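Local structure of hydrolase, isochorismatase family (Pseudomonas putida, 4L07) at residues V16-H21 against D192-D197; A23-D28 against S120-S125; C55-A60 against K201-V206; T68-H73 against L80-K85; P74-M79 against L92-R97. The protein probably hydrolyses the amide of maleamate to give maleate and ammonia, as a maleamate amidase of the isochorismatase hydrolase family. All coordinates share one frame; numbering follows the deposited sequence.

In the fold
Contacts 2 and 4 meet on neighbouring strands of the parallel sheet. There Asp-28 OD1 and Thr-68 OG1 are 2.9 Å apart; the centres of the two contacts are 14 Å apart. Asp-28 also pairs with Lys-116 and packs on Cys-149, consistent with the Asp-Lys-Cys triad of this family. Contacts 4 and 5 build one outlying lobe, with centres 8 Å apart, joined by backbone bonds of Tyr-72. A sulfate ion lies about 4 Å from Trp-82 of contact 4. Contacts 1 and 3 share helix 196-207, touch through Arg-18 and Trp-202, and lie across the chain's centre from contacts 4 and 5. Contact 3 reaches contact 2 through Ile-24.

Contact 1 of 5, residues V16-H21 against D192-D197; sequences VSRGVH and DVTDSD
Val-16 and Asp-192 make the direct polar link. The backbone N of Val-16 donates to Asp-192 OD2 at 2.9 Å, and the N-H points nearly straight at the oxygen (174°). It comes from above the carboxylate plane, 49° out of it. The other oxygen, OD1, forms a salt bridge with Lys-85 of the second subunit.

Two waters extend the link to Arg-18. One donates to Val-16 O and, at 2.8 Å, to Asp-192 OD2, and it accepts from Arg-18 NE. The second accepts from Arg-18 NH2 and donates weakly to the same OD2. Both waters sit at the guanidinium edge, in its plane. The guanidinium itself pairs with Asp-198 and makes a cation-pi contact with Trp-202.

Van der Waals contact is slight. Val-16 CG1 lies 3.3 Å from Asp-192 CG. Val-16 has CG1 eclipsed with its backbone N (chi1 0°), an unusual rotamer, so the close approach is doubtful. Thr-194 CG2 comes obliquely to Arg-18 NH2 at 4.3 Å.

Strand 192-194 is the outermost strand on its side of the chain's parallel sheet. The loop before strand 22-27 passes beside it, an edge-strand contact of the alpha/beta isochorismatase fold at a subunit interface.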
# COMPACT_ATOMS: atom_id res chain seq x y z
N VAL A 16 15.72 -20.39 3.47
CA VAL A 16 15.72 -19.41 2.38
C VAL A 16 17.02 -19.46 1.58
O VAL A 16 18.12 -19.47 2.15
CB VAL A 16 15.24 -17.97 2.77
CG1 VAL A 16 14.87 -17.84 4.24
CG2 VAL A 16 16.21 -16.88 2.31
N SER A 17 16.88 -19.55 0.27
CA SER A 17 18.02 -19.48 -0.62
C SER A 17 18.36 -18.01 -0.77
O SER A 17 17.64 -17.26 -1.42
CB SER A 17 17.69 -20.10 -1.98
OG SER A 17 18.81 -20.01 -2.84
N ARG A 18 19.45 -17.60 -0.13
CA ARG A 18 19.80 -16.18 -0.04
C ARG A 18 20.20 -15.58 -1.38
O ARG A 18 20.82 -16.23 -2.21
CB ARG A 18 20.91 -15.98 0.99
CG ARG A 18 20.50 -16.45 2.38
CD ARG A 18 21.67 -16.44 3.35
NE ARG A 18 21.30 -17.05 4.62
CZ ARG A 18 22.05 -17.00 5.72
NH1 ARG A 18 23.22 -16.38 5.70
NH2 ARG A 18 21.64 -17.59 6.84
N GLY A 19 19.81 -14.32 -1.58
CA GLY A 19 20.14 -13.59 -2.80
C GLY A 19 21.52 -12.95 -2.74
O GLY A 19 22.32 -13.27 -1.87
N VAL A 20 21.77 -12.03 -3.66
CA VAL A 20 23.09 -11.42 -3.77
C VAL A 20 23.07 -9.90 -3.62
O VAL A 20 24.10 -9.24 -3.81
CB VAL A 20 23.82 -11.86 -5.07
CG1 VAL A 20 24.18 -13.34 -5.00
CG2 VAL A 20 22.97 -11.57 -6.31
N HIS A 21 21.91 -9.34 -3.27
CA HIS A 21 21.77 -7.90 -3.03
C HIS A 21 21.14 -7.61 -1.69
O HIS A 21 19.94 -7.33 -1.60
CB HIS A 21 21.00 -7.23 -4.17
CG HIS A 21 21.65 -7.41 -5.52
ND1 HIS A 21 22.79 -6.77 -5.87
CD2 HIS A 21 21.28 -8.18 -6.62
CE1 HIS A 21 23.12 -7.12 -7.12
NE2 HIS A 21 22.20 -7.98 -7.58
N ASP A 192 14.34 -16.80 7.72
CA ASP A 192 15.29 -17.62 8.46
C ASP A 192 15.83 -16.90 9.69
O ASP A 192 16.44 -15.83 9.57
CB ASP A 192 16.45 -18.09 7.55
CG ASP A 192 16.15 -19.42 6.86
OD1 ASP A 192 15.09 -20.02 7.13
OD2 ASP A 192 16.98 -19.86 6.03
N VAL A 193 15.58 -17.49 10.85
CA VAL A 193 16.14 -17.01 12.12
C VAL A 193 17.54 -17.58 12.26
O VAL A 193 17.76 -18.79 12.14
CB VAL A 193 15.25 -17.41 13.32
CG1 VAL A 193 15.85 -16.91 14.64
CG2 VAL A 193 13.84 -16.87 13.15
N THR A 194 18.49 -16.70 12.55
CA THR A 194 19.89 -17.05 12.60
C THR A 194 20.58 -16.14 13.61
O THR A 194 19.95 -15.74 14.56
CB THR A 194 20.54 -17.05 11.20
OG1 THR A 194 21.90 -17.49 11.30
CG2 THR A 194 20.46 -15.68 10.55
N ASP A 195 21.89 -15.92 13.47
CA ASP A 195 22.59 -15.00 14.38
C ASP A 195 23.54 -14.07 13.63
O ASP A 195 23.80 -14.26 12.44
CB ASP A 195 23.30 -15.75 15.53
CG ASP A 195 24.39 -16.71 15.05
OD1 ASP A 195 24.79 -17.58 15.86
OD2 ASP A 195 24.88 -16.60 13.91
N SER A 196 24.06 -13.06 14.33
CA SER A 196 24.90 -12.03 13.72
C SER A 196 26.19 -12.58 13.11
O SER A 196 26.61 -12.13 12.05
CB SER A 196 25.19 -10.89 14.71
OG SER A 196 25.82 -11.35 15.89
N ASP A 197 26.80 -13.56 13.78
CA ASP A 197 27.98 -14.26 13.25
C ASP A 197 27.75 -14.79 11.84
O ASP A 197 28.59 -14.58 10.96
CB ASP A 197 28.39 -15.41 14.18
CG ASP A 197 29.24 -14.96 15.36
OD1 ASP A 197 29.64 -13.77 15.41
OD2 ASP A 197 29.50 -15.80 16.25
O HOH W 1 19.12 -18.84 4.55
O HOH W 2 19.82 -19.67 7.79

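Contact 2 of 5, residues A23-D28 against S120-S125; sequences AIIVVD and SSFFGS
Ser-121 and Phe-122 bring the loop 120-125 against Val-27 and Ile-25 of strand 22-27. The loop opens at Ser-120, whose OG accepts from the backbone N of Phe-122 at 3.0 Å. This is an ST turn.

Ser-121 follows and points its CB toward the strand. Its OG lies against both methyls of Val-27, 3.6 Å from CG2 and 3.7 Å from CG1. Those methyls give it no polar partner. The hydroxyl is instead hydrogen-bonded to Thr-153 of helix 146-159, and more weakly to Thr-68.

Strand 22-27 is a central strand of the parallel sheet in the isochorismatase-like alpha/beta fold. Asp-28, just past its end, pairs with Lys-116 and packs on Cys-149, consistent with the Asp-Lys-Cys triad of the isochorismatase family.

Phe-122 lies square across the side chain of Ile-25. Ile-25 has its CG1 beside the backbone N (chi1 -51°) and runs extended from there (chi2 163°), which carries CD1 to 4.2 Å from Phe-122 CZ. The methyl meets the ring obliquely.

A type II beta turn runs from Phe-122 to Ser-125, with Gly-124 at positive phi (65°), a backbone shape that favours glycine. Ser-125 OG donates back to Ser-121 O at 2.6 Å, tilted somewhat from the carbonyl plane.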
# COMPACT_ATOMS: atom_id res chain seq x y z
N ALA A 23 20.27 -5.89 2.07
CA ALA A 23 20.04 -4.62 2.74
C ALA A 23 19.72 -4.88 4.20
O ALA A 23 19.14 -5.92 4.56
CB ALA A 23 18.91 -3.85 2.06
N ILE A 24 20.14 -3.95 5.06
CA ILE A 24 19.92 -4.07 6.50
C ILE A 24 18.80 -3.11 6.90
O ILE A 24 18.85 -1.91 6.58
CB ILE A 24 21.20 -3.73 7.30
CG1 ILE A 24 22.47 -4.33 6.65
CG2 ILE A 24 21.05 -4.06 8.79
CD1 ILE A 24 22.51 -5.85 6.49
N ILE A 25 17.79 -3.63 7.59
CA ILE A 25 16.73 -2.79 8.15
C ILE A 25 16.84 -2.82 9.67
O ILE A 25 16.75 -3.88 10.28
CB ILE A 25 15.32 -3.27 7.73
CG1 ILE A 25 15.24 -3.46 6.20
CG2 ILE A 25 14.26 -2.30 8.25
CD1 ILE A 25 14.06 -4.28 5.74
N VAL A 26 17.06 -1.65 10.26
CA VAL A 26 17.17 -1.52 11.72
C VAL A 26 15.88 -0.90 12.24
O VAL A 26 15.64 0.29 12.10
CB VAL A 26 18.39 -0.67 12.12
CG1 VAL A 26 18.58 -0.66 13.64
CG2 VAL A 26 19.63 -1.21 11.44
N VAL A 27 15.04 -1.75 12.84
CA VAL A 27 13.69 -1.34 13.23
C VAL A 27 13.63 -0.72 14.63
O VAL A 27 13.79 -1.41 15.64
CB VAL A 27 12.71 -2.54 13.17
CG1 VAL A 27 11.30 -2.10 13.52
CG2 VAL A 27 12.75 -3.20 11.80
N ASP A 28 13.39 0.59 14.67
CA ASP A 28 13.02 1.30 15.90
C ASP A 28 13.99 1.14 17.07
O ASP A 28 13.56 1.02 18.22
CB ASP A 28 11.60 0.91 16.36
CG ASP A 28 10.53 1.24 15.33
OD1 ASP A 28 10.81 2.01 14.39
OD2 ASP A 28 9.39 0.73 15.48
N SER A 120 4.75 -2.12 11.34
CA SER A 120 5.57 -2.53 10.20
C SER A 120 6.36 -1.37 9.59
O SER A 120 5.81 -0.29 9.36
CB SER A 120 4.71 -3.14 9.11
OG SER A 120 5.50 -3.32 7.94
N SER A 121 7.63 -1.62 9.29
CA SER A 121 8.48 -0.61 8.67
C SER A 121 8.05 -0.30 7.24
O SER A 121 8.46 0.71 6.68
CB SER A 121 9.93 -1.07 8.70
OG SER A 121 10.37 -1.16 10.05
N PHE A 122 7.22 -1.17 6.67
CA PHE A 122 6.75 -1.02 5.28
C PHE A 122 5.41 -0.31 5.20
O PHE A 122 5.07 0.26 4.16
CB PHE A 122 6.61 -2.38 4.59
CG PHE A 122 7.92 -3.06 4.32
CD1 PHE A 122 8.55 -3.81 5.31
CD2 PHE A 122 8.52 -2.96 3.07
CE1 PHE A 122 9.76 -4.45 5.05
CE2 PHE A 122 9.73 -3.59 2.80
CZ PHE A 122 10.35 -4.34 3.80
N PHE A 123 4.63 -0.37 6.27
CA PHE A 123 3.27 0.16 6.22
C PHE A 123 3.22 1.69 6.23
O PHE A 123 3.65 2.33 7.19
CB PHE A 123 2.37 -0.41 7.33
CG PHE A 123 0.93 -0.04 7.14
CD1 PHE A 123 0.05 -0.92 6.51
CD2 PHE A 123 0.47 1.23 7.50
CE1 PHE A 123 -1.27 -0.55 6.29
CE2 PHE A 123 -0.85 1.60 7.27
CZ PHE A 123 -1.72 0.70 6.68
N GLY A 124 2.66 2.25 5.16
CA GLY A 124 2.52 3.70 5.06
C GLY A 124 3.86 4.41 5.00
O GLY A 124 3.98 5.53 5.49
N SER A 125 4.85 3.76 4.40
CA SER A 125 6.21 4.29 4.32
C SER A 125 6.82 4.09 2.94
O SER A 125 6.27 3.37 2.10
CB SER A 125 7.12 3.64 5.38
OG SER A 125 7.68 2.42 4.90

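Contact 3 of 5, residues C55-A60 against K201-V206; sequences CDLARA and KWLRSV
Segments 55-60 and 201-206 are two helix pieces that run almost parallel, 8° apart in direction, with axes 10.2 Å apart at closest; Ala-58 and Leu-203 have the nearest CA atoms. Leu-57 buries the most surface in the contact. Its CD1 touches two residues of the other helix, Leu-203 at CB (3.8 Å) and Arg-204 at CG (3.8 Å). Leu-57 and Leu-203 run alongside each other, pointing opposite ways.

Arg-204 lies transverse to Leu-57. Its chain is extended from CG to NE, and chi4 (-84°) turns the guanidinium so that one face meets the leucine. Leu-57 CD2 sits over the centre of that face, 4.0 Å from Arg-204 CZ. The hydrophobic branch thus covers one flat of a charged group.

Deeper in, Ala-58 CB meets Leu-203 CD1 at 4.3 Å. Replacing Leu-57 by an alanine would probably open a gap between the helices, leaving Leu-203 CB and the guanidinium face of Arg-204 without their apolar cover.

Both helices lie on the same face of the parallel sheet. Ala-58 packs on Ile-24 and Val-65, on strands 22-27 and 65-70. Leu-203 packs on Pro-22 at the start of strand 22-27 and on Phe-63. Trp-202 reaches strand 138-144 through Thr-138 and Val-140.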
# COMPACT_ATOMS: atom_id res chain seq x y z
N CYS A 55 25.73 -3.46 10.52
CA CYS A 55 25.56 -2.21 9.77
C CYS A 55 26.90 -1.65 9.30
O CYS A 55 27.02 -1.23 8.14
CB CYS A 55 24.81 -1.17 10.60
SG CYS A 55 23.06 -1.56 10.87
N ASP A 56 27.91 -1.66 10.17
CA ASP A 56 29.25 -1.21 9.79
C ASP A 56 29.82 -1.98 8.60
O ASP A 56 30.40 -1.38 7.69
CB ASP A 56 30.23 -1.25 10.98
CG ASP A 56 29.96 -0.15 12.00
OD1 ASP A 56 29.07 0.69 11.77
OD2 ASP A 56 30.65 -0.13 13.04
N LEU A 57 29.65 -3.30 8.61
CA LEU A 57 30.10 -4.14 7.50
C LEU A 57 29.30 -3.84 6.23
O LEU A 57 29.88 -3.57 5.18
CB LEU A 57 29.98 -5.63 7.85
CG LEU A 57 31.00 -6.67 7.35
CD1 LEU A 57 30.31 -8.00 7.11
CD2 LEU A 57 31.82 -6.26 6.13
N ALA A 58 27.97 -3.89 6.33
CA ALA A 58 27.10 -3.65 5.18
C ALA A 58 27.36 -2.29 4.53
O ALA A 58 27.48 -2.18 3.30
CB ALA A 58 25.64 -3.77 5.58
N ARG A 59 27.46 -1.26 5.37
CA ARG A 59 27.70 0.11 4.90
C ARG A 59 29.01 0.20 4.12
O ARG A 59 29.06 0.78 3.04
CB ARG A 59 27.70 1.09 6.08
CG ARG A 59 27.41 2.53 5.69
CD ARG A 59 27.67 3.49 6.85
NE ARG A 59 26.65 3.39 7.90
CZ ARG A 59 26.80 2.74 9.05
NH1 ARG A 59 27.94 2.10 9.32
NH2 ARG A 59 25.81 2.72 9.94
N ALA A 60 30.07 -0.38 4.69
CA ALA A 60 31.38 -0.40 4.06
C ALA A 60 31.37 -1.15 2.72
O ALA A 60 32.11 -0.80 1.80
CB ALA A 60 32.42 -1.00 5.00
N LYS A 201 29.53 -13.26 8.24
CA LYS A 201 30.23 -14.16 7.33
C LYS A 201 29.56 -14.16 5.96
O LYS A 201 30.23 -14.11 4.93
CB LYS A 201 30.26 -15.58 7.92
CG LYS A 201 31.01 -16.62 7.10
CD LYS A 201 31.01 -17.97 7.80
CE LYS A 201 31.44 -19.09 6.87
NZ LYS A 201 32.91 -19.08 6.61
N TRP A 202 28.22 -14.18 5.96
CA TRP A 202 27.44 -14.16 4.73
C TRP A 202 27.62 -12.90 3.91
O TRP A 202 27.79 -12.97 2.70
CB TRP A 202 25.95 -14.40 5.03
CG TRP A 202 25.07 -14.25 3.81
CD1 TRP A 202 25.04 -15.05 2.68
CD2 TRP A 202 24.09 -13.18 3.55
NE1 TRP A 202 24.13 -14.58 1.77
CE2 TRP A 202 23.53 -13.46 2.23
CE3 TRP A 202 23.64 -12.07 4.26
CZ2 TRP A 202 22.56 -12.66 1.66
CZ3 TRP A 202 22.66 -11.26 3.67
CH2 TRP A 202 22.13 -11.55 2.40
N LEU A 203 27.62 -11.74 4.57
CA LEU A 203 27.83 -10.46 3.87
C LEU A 203 29.21 -10.40 3.20
O LEU A 203 29.33 -9.97 2.05
CB LEU A 203 27.63 -9.26 4.80
CG LEU A 203 26.21 -9.02 5.35
CD1 LEU A 203 26.22 -7.96 6.45
CD2 LEU A 203 25.23 -8.66 4.24
N ARG A 204 30.24 -10.87 3.91
CA ARG A 204 31.60 -10.95 3.34
C ARG A 204 31.63 -11.87 2.12
O ARG A 204 32.28 -11.57 1.12
CB ARG A 204 32.61 -11.42 4.39
CG ARG A 204 32.84 -10.41 5.50
CD ARG A 204 34.06 -10.76 6.35
NE ARG A 204 34.26 -9.77 7.40
CZ ARG A 204 34.92 -8.61 7.25
NH1 ARG A 204 35.44 -8.28 6.08
NH2 ARG A 204 35.04 -7.79 8.28
N SER A 205 30.89 -12.98 2.21
CA SER A 205 30.80 -13.94 1.12
C SER A 205 30.15 -13.36 -0.14
O SER A 205 30.67 -13.55 -1.24
CB SER A 205 30.06 -15.20 1.58
OG SER A 205 30.12 -16.20 0.58
N VAL A 206 29.04 -12.64 -0.00
CA VAL A 206 28.41 -12.04 -1.20
C VAL A 206 29.23 -10.92 -1.83
O VAL A 206 29.24 -10.79 -3.06
CB VAL A 206 26.89 -11.68 -1.02
CG1 VAL A 206 26.33 -12.16 0.31
CG2 VAL A 206 26.60 -10.20 -1.29

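Contact 4 of 5, residues T68-H73 against L80-K85; sequences TTIAYH and LPWLEK
Tyr-72 holds its ring beside the backbone N (chi1 -55°), while Trp-82 swings its indole to the far side of its own N (chi1 -175°). The two side chains stand roughly perpendicular, with the phenol oxygen at the indole edge. They belong to the excursion between strands 65-70 and 112-116 of the parallel alpha/beta isochorismatase fold. Here the chain leaves the sheet, turns through helix 82-85 and packs back on its own exit.

Three side chains of 80-85 touch the tyrosine. Leu-83 comes from the opposite direction and lies over one ring face, with CD1 3.7 Å from Tyr-72 CZ. Leu-80 approaches obliquely, its CD1 3.7 Å from Tyr-72 CE1. Trp-82 gives its benzo edge to the hydroxyl. Tyr-72 is buried, and its hydroxyl is hydrogen-bonded to the backbone O of Lys-117. A phenylalanine in place of Tyr-72 would probably leave this carbonyl without its mate and open a small gap at the indole edge.

Ile-70, two residues earlier, at the end of strand 65-70, extends CD1 to the same indole edge, 3.9 Å from Trp-82 CH2. Trp-82 also packs on Val-158 of the second subunit, and Lys-85 forms a salt bridge with Asp-192 of that subunit. Leu-80 packs on Leu-130 of the third subunit. A sulfate ion, probably from the crystallisation liquor, lies about 4 Å from the Trp-82 side chain. The hydroxyl, Tyr-72 OH, lies in the indole plane, 3.2 Å from Trp-82 CZ3 and 3.4 Å from Trp-82 CE3.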
# COMPACT_ATOMS: atom_id res chain seq x y z
N THR A 68 14.61 2.74 10.93
CA THR A 68 13.24 3.20 11.09
C THR A 68 13.00 3.78 12.48
O THR A 68 13.69 3.42 13.44
CB THR A 68 12.21 2.09 10.80
OG1 THR A 68 12.10 1.22 11.92
CG2 THR A 68 12.61 1.27 9.58
N THR A 69 12.02 4.67 12.57
CA THR A 69 11.59 5.24 13.85
C THR A 69 10.10 5.52 13.77
O THR A 69 9.57 5.84 12.69
CB THR A 69 12.40 6.52 14.21
OG1 THR A 69 12.14 6.90 15.57
CG2 THR A 69 12.05 7.68 13.29
N ILE A 70 9.42 5.38 14.90
CA ILE A 70 8.03 5.80 15.04
C ILE A 70 8.03 7.22 15.60
O ILE A 70 8.59 7.47 16.68
CB ILE A 70 7.24 4.87 15.99
CG1 ILE A 70 7.11 3.45 15.39
CG2 ILE A 70 5.88 5.47 16.30
CD1 ILE A 70 6.60 2.40 16.36
N ALA A 71 7.41 8.15 14.88
CA ALA A 71 7.28 9.53 15.34
C ALA A 71 5.95 10.12 14.91
O ALA A 71 5.51 9.89 13.78
CB ALA A 71 8.43 10.38 14.81
N TYR A 72 5.32 10.87 15.81
CA TYR A 72 4.01 11.51 15.56
C TYR A 72 4.01 13.02 15.73
O TYR A 72 4.68 13.56 16.60
CB TYR A 72 2.94 10.96 16.50
CG TYR A 72 2.81 9.47 16.45
CD1 TYR A 72 2.21 8.85 15.36
CD2 TYR A 72 3.32 8.69 17.48
CE1 TYR A 72 2.11 7.47 15.31
CE2 TYR A 72 3.22 7.31 17.44
CZ TYR A 72 2.61 6.71 16.35
OH TYR A 72 2.51 5.34 16.28
N HIS A 73 3.22 13.68 14.89
CA HIS A 73 2.80 15.05 15.17
C HIS A 73 1.64 14.97 16.11
O HIS A 73 0.85 14.02 16.04
CB HIS A 73 2.39 15.76 13.89
CG HIS A 73 3.50 15.87 12.88
ND1 HIS A 73 4.58 16.66 13.07
CD2 HIS A 73 3.67 15.26 11.63
CE1 HIS A 73 5.40 16.56 12.00
NE2 HIS A 73 4.84 15.71 11.13
N LEU A 80 -5.24 8.01 14.87
CA LEU A 80 -4.74 6.65 14.63
C LEU A 80 -5.15 5.69 15.75
O LEU A 80 -4.68 5.81 16.88
CB LEU A 80 -3.22 6.66 14.45
CG LEU A 80 -2.62 7.44 13.28
CD1 LEU A 80 -1.14 7.69 13.50
CD2 LEU A 80 -2.88 6.73 11.95
N PRO A 81 -6.03 4.72 15.43
CA PRO A 81 -6.54 3.84 16.47
C PRO A 81 -5.50 2.93 17.13
O PRO A 81 -5.75 2.44 18.22
CB PRO A 81 -7.63 3.02 15.76
CG PRO A 81 -7.26 3.08 14.32
CD PRO A 81 -6.65 4.44 14.12
N TRP A 82 -4.35 2.72 16.49
CA TRP A 82 -3.29 1.95 17.15
C TRP A 82 -2.90 2.57 18.47
O TRP A 82 -2.60 1.86 19.44
CB TRP A 82 -2.07 1.76 16.24
CG TRP A 82 -1.02 0.88 16.86
CD1 TRP A 82 -1.18 -0.40 17.40
CD2 TRP A 82 0.40 1.18 17.02
NE1 TRP A 82 0.00 -0.88 17.88
CE2 TRP A 82 1.00 0.01 17.68
CE3 TRP A 82 1.22 2.27 16.70
CZ2 TRP A 82 2.35 -0.04 18.00
CZ3 TRP A 82 2.58 2.19 17.02
CH2 TRP A 82 3.13 1.07 17.65
N LEU A 83 -2.93 3.90 18.53
CA LEU A 83 -2.57 4.64 19.75
C LEU A 83 -3.62 4.57 20.87
O LEU A 83 -3.33 4.92 22.02
CB LEU A 83 -2.22 6.10 19.42
CG LEU A 83 -0.99 6.40 18.55
CD1 LEU A 83 0.23 5.60 18.98
CD2 LEU A 83 -1.28 6.12 17.09
N GLU A 84 -4.83 4.12 20.52
CA GLU A 84 -5.84 3.79 21.54
C GLU A 84 -5.44 2.53 22.31
O GLU A 84 -5.49 2.51 23.54
CB GLU A 84 -7.22 3.63 20.90
CG GLU A 84 -8.31 3.15 21.85
CD GLU A 84 -9.65 2.97 21.17
OE1 GLU A 84 -9.70 2.34 20.09
OE2 GLU A 84 -10.66 3.47 21.70
N LYS A 85 -5.02 1.49 21.58
CA LYS A 85 -4.52 0.25 22.20
C LYS A 85 -3.15 0.44 22.84
O LYS A 85 -2.96 0.11 24.02
CB LYS A 85 -4.42 -0.89 21.17
CG LYS A 85 -5.74 -1.54 20.74
CD LYS A 85 -6.49 -2.23 21.88
CE LYS A 85 -5.64 -3.23 22.65
NZ LYS A 85 -6.45 -3.96 23.68

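Contact 5 of 5, residues P74-M79 against L92-R97; sequences PGEIPM and LLYGSR
Leu-93 lays its CD2 methyl against Pro-74 and Ile-77. The methyl is 4.4 Å from Pro-74 CD and 4.3 Å from Ile-77 CD1. The two segments are loops of the long connection between strands 65-70 and 112-116 of the isochorismatase fold, about 21 Å, centre to centre, from the middle of the chain. Leu-93 points its CB past the other loop, and chi1 (-64°) with the extended chi2 (166°) brings its end in.

The second touch is polar against aromatic. Glu-76 OE2 stands near the ring plane of Tyr-94, at its edge, 4.3 Å from Tyr-94 CE1. The strongest partner of both polar ends is Lys-117, which makes a salt bridge with Glu-76 OE2 and a hydrogen bond with Tyr-94 OH. Glu-76 OE2 also takes the backbone N of His-73, and the His-73 ring stacks on Tyr-94. The third subunit covers part of segment 74-79, with Asn-110 on Pro-74 and Val-112 on Glu-76.

A type II beta turn from Leu-93 to Ser-96 shapes the second loop, with Gly-95 at positive phi (81°). Leu-93 O accepts twice from Ser-96. Ser-96 N is 3.1 Å from this oxygen, and Ser-96 OG donates to it at 2.7 Å, in the carbonyl plane and on a lone pair.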
# COMPACT_ATOMS: atom_id res chain seq x y z
N PRO A 74 1.51 15.95 17.02
CA PRO A 74 0.42 15.95 18.01
C PRO A 74 -0.97 15.71 17.40
O PRO A 74 -1.77 14.97 17.97
CB PRO A 74 0.50 17.34 18.62
CG PRO A 74 1.95 17.68 18.52
CD PRO A 74 2.43 17.09 17.23
N GLY A 75 -1.24 16.32 16.25
CA GLY A 75 -2.55 16.20 15.59
C GLY A 75 -2.86 14.80 15.07
O GLY A 75 -4.02 14.48 14.83
N GLU A 76 -1.83 13.98 14.89
CA GLU A 76 -2.02 12.61 14.41
C GLU A 76 -2.52 11.66 15.50
O GLU A 76 -3.19 10.66 15.19
CB GLU A 76 -0.72 12.06 13.82
CG GLU A 76 -0.33 12.67 12.48
CD GLU A 76 1.00 12.14 11.96
OE1 GLU A 76 1.06 11.80 10.76
OE2 GLU A 76 1.97 12.05 12.73
N ILE A 77 -2.19 11.96 16.75
CA ILE A 77 -2.50 11.07 17.88
C ILE A 77 -3.98 10.62 17.94
O ILE A 77 -4.26 9.42 17.97
CB ILE A 77 -2.02 11.65 19.25
CG1 ILE A 77 -0.55 12.09 19.20
CG2 ILE A 77 -2.29 10.68 20.39
CD1 ILE A 77 0.47 10.97 19.14
N PRO A 78 -4.94 11.58 17.90
CA PRO A 78 -6.34 11.15 17.94
C PRO A 78 -6.85 10.48 16.66
O PRO A 78 -7.93 9.88 16.68
CB PRO A 78 -7.10 12.46 18.21
CG PRO A 78 -6.20 13.54 17.73
CD PRO A 78 -4.80 13.05 17.99
N MET A 79 -6.08 10.56 15.58
CA MET A 79 -6.50 10.03 14.29
C MET A 79 -6.19 8.54 14.10
O MET A 79 -6.78 7.89 13.24
CB MET A 79 -5.84 10.81 13.15
CG MET A 79 -6.06 12.31 13.20
SD MET A 79 -5.52 13.05 11.65
CE MET A 79 -5.93 14.76 11.95
N LEU A 92 5.99 9.35 21.57
CA LEU A 92 6.99 9.40 20.51
C LEU A 92 6.72 10.55 19.54
O LEU A 92 6.31 10.35 18.40
CB LEU A 92 7.06 8.04 19.77
CG LEU A 92 7.49 6.77 20.54
CD1 LEU A 92 8.93 6.86 21.05
CD2 LEU A 92 6.59 6.42 21.71
N LEU A 93 6.98 11.77 20.01
CA LEU A 93 6.65 12.99 19.26
C LEU A 93 7.85 13.54 18.51
O LEU A 93 8.97 13.47 19.02
CB LEU A 93 6.10 14.06 20.21
CG LEU A 93 4.77 13.81 20.94
CD1 LEU A 93 4.57 14.82 22.07
CD2 LEU A 93 3.58 13.82 19.99
N TYR A 94 7.62 14.08 17.31
CA TYR A 94 8.69 14.75 16.55
C TYR A 94 9.36 15.77 17.46
O TYR A 94 8.70 16.41 18.28
CB TYR A 94 8.13 15.49 15.32
CG TYR A 94 7.76 14.63 14.13
CD1 TYR A 94 6.49 14.09 14.02
CD2 TYR A 94 8.67 14.39 13.09
CE1 TYR A 94 6.12 13.32 12.93
CE2 TYR A 94 8.31 13.61 11.99
CZ TYR A 94 7.03 13.08 11.91
OH TYR A 94 6.63 12.32 10.83
N GLY A 95 10.68 15.91 17.32
CA GLY A 95 11.44 16.87 18.12
C GLY A 95 11.79 16.42 19.53
O GLY A 95 12.48 17.14 20.26
N SER A 96 11.31 15.24 19.93
CA SER A 96 11.67 14.68 21.24
C SER A 96 12.87 13.74 21.13
O SER A 96 13.18 13.24 20.05
CB SER A 96 10.47 13.97 21.89
OG SER A 96 10.24 12.69 21.30
N ARG A 97 13.53 13.51 22.26
CA ARG A 97 14.64 12.56 22.30
C ARG A 97 14.18 11.12 22.01
O ARG A 97 14.95 10.32 21.49
CB ARG A 97 15.36 12.62 23.66
CG ARG A 97 16.68 11.87 23.70
CD ARG A 97 17.41 12.09 25.02
NE ARG A 97 18.61 11.26 25.11
CZ ARG A 97 18.65 10.04 25.63
NH1 ARG A 97 19.79 9.36 25.67
NH2 ARG A 97 17.55 9.48 26.11